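Local coordinates for Iron(III) ABC transporter, periplasmic iron-compound-binding protein (Vibrio cholerae, PDB 3TEF) that probably captures iron-loaded catecholate siderophores in the periplasm and hands them to an inner-membrane ABC transporter, at residues S179-Y182 with G186-E189. Residues are numbered along the deposited sequence; the frame is centred on the assembly and turned at random.
Sequences SSVY and GFSE
Tyr182 lays one edge of its ring, CD1 and CE1, along the backbone of Phe187 to Glu189. Tyr182 CA already makes a CA-H...O contact with Phe187 O at 3.4 Å, and CB stays near the same oxygen. With CG anti to its own carbonyl carbon (chi1 -56°), the ring runs on past the start of the strand. CD1 keeps to Phe187 O, which lies in the ring plane at the edge, and also touches Phe187 CB; Tyr182 CE1 reaches Ser188 O at 3.5 Å and Glu189 CA at 3.6 Å. The two faces are sandwiched by aliphatic carbons: Val181 CG1 sits over the centre of one, while the opposite face receives a CH-pi contact. There Glu189 CG lies 3.8 Å from the centroid of the Tyr182 ring. At the tip, OH hydrogen-bonds Ala159 O on strand 158-165.

This is a helix-to-strand turn in the C-terminal lobe of a two-lobed periplasmic binding protein: after helix 180-184, Gly186 is the first residue to leave helical backbone angles, with positive phi, and strand 188-189 then joins the mixed sheet parallel to 158-165. Across the turn, Phe187 N donates to Val181 O at 3.2 Å (N-H...O angle 155°), in the carbonyl plane. Val181 O also lies at the edge of the Phe187 ring, in its plane, 3.4 Å from Phe187 CD2, and Val181 CG1 packs on the same CD2. Beyond CG, the extended Glu189 chain carries its carboxylate almost perpendicular to the tyrosine ring, 80° between planes; OE1 accepts from Val193 N and OE2 from Ala174 N, two backbone bonds that hold the group in place.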
loop_
_atom_site.group_PDB
_atom_site.type_symbol
_atom_site.label_atom_id
_atom_site.label_comp_id
_atom_site.label_asym_id
_atom_site.label_seq_id
_atom_site.Cartn_x
_atom_site.Cartn_y
_atom_site.Cartn_z
ATOM N N SER A 179 -6.915 -6.411 2.132
ATOM C CA SER A 179 -8.130 -6.883 1.467
ATOM C C SER A 179 -7.863 -7.430 0.055
ATOM O O SER A 179 -8.549 -8.345 -0.400
ATOM C CB SER A 179 -9.181 -5.771 1.414
ATOM O OG SER A 179 -8.802 -4.714 0.548
ATOM N N SER A 180 -6.857 -6.878 -0.621
ATOM C CA SER A 180 -6.515 -7.288 -1.987
ATOM C C SER A 180 -6.404 -8.803 -2.141
ATOM O O SER A 180 -6.867 -9.376 -3.136
ATOM C CB SER A 180 -5.192 -6.650 -2.395
ATOM O OG SER A 180 -4.209 -6.989 -1.439
ATOM N N VAL A 181 -5.781 -9.445 -1.158
ATOM C CA VAL A 181 -5.551 -10.883 -1.188
ATOM C C VAL A 181 -6.850 -11.656 -1.423
ATOM O O VAL A 181 -6.876 -12.626 -2.186
ATOM C CB VAL A 181 -4.907 -11.378 0.121
ATOM C CG1 VAL A 181 -4.797 -12.897 0.126
ATOM C CG2 VAL A 181 -3.511 -10.751 0.305
ATOM N N TYR A 182 -7.916 -11.212 -0.769
ATOM C CA TYR A 182 -9.172 -11.955 -0.745
ATOM C C TYR A 182 -10.200 -11.401 -1.723
ATOM O O TYR A 182 -10.852 -12.157 -2.448
ATOM C CB TYR A 182 -9.718 -11.978 0.689
ATOM C CG TYR A 182 -8.690 -12.555 1.628
ATOM C CD1 TYR A 182 -8.396 -13.907 1.594
ATOM C CD2 TYR A 182 -7.957 -11.743 2.494
ATOM C CE1 TYR A 182 -7.437 -14.455 2.404
ATOM C CE2 TYR A 182 -6.976 -12.290 3.316
ATOM C CZ TYR A 182 -6.726 -13.647 3.265
ATOM O OH TYR A 182 -5.769 -14.226 4.070
ATOM N N GLY A 186 -8.627 -13.154 -5.195
ATOM C CA GLY A 186 -9.504 -14.312 -5.219
ATOM C C GLY A 186 -9.211 -15.464 -4.277
ATOM O O GLY A 186 -9.759 -16.557 -4.449
ATOM N N PHE A 187 -8.357 -15.249 -3.283
ATOM C CA PHE A 187 -8.152 -16.268 -2.261
ATOM C C PHE A 187 -9.318 -16.238 -1.286
ATOM O O PHE A 187 -10.001 -15.225 -1.149
ATOM C CB PHE A 187 -6.861 -16.004 -1.482
ATOM C CG PHE A 187 -5.608 -16.319 -2.237
ATOM C CD1 PHE A 187 -5.174 -17.625 -2.378
ATOM C CD2 PHE A 187 -4.833 -15.299 -2.771
ATOM C CE1 PHE A 187 -4.016 -17.912 -3.059
ATOM C CE2 PHE A 187 -3.660 -15.578 -3.454
ATOM C CZ PHE A 187 -3.246 -16.885 -3.596
ATOM N N SER A 188 -9.544 -17.349 -0.593
ATOM C CA SER A 188 -10.453 -17.332 0.546
ATOM C C SER A 188 -9.602 -17.334 1.817
ATOM O O SER A 188 -8.432 -17.718 1.784
ATOM C CB SER A 188 -11.403 -18.537 0.511
ATOM O OG SER A 188 -10.683 -19.754 0.609
ATOM N N GLU A 189 -10.176 -16.890 2.928
ATOM C CA GLU A 189 -9.442 -16.868 4.190
ATOM C C GLU A 189 -9.322 -18.273 4.770
ATOM O O GLU A 189 -10.322 -18.985 4.888
ATOM C CB GLU A 189 -10.138 -15.967 5.203
ATOM C CG GLU A 189 -10.331 -14.517 4.791
ATOM C CD GLU A 189 -11.072 -13.735 5.867
ATOM O OE1 GLU A 189 -11.641 -14.377 6.765
ATOM O OE2 GLU A 189 -11.089 -12.492 5.837
#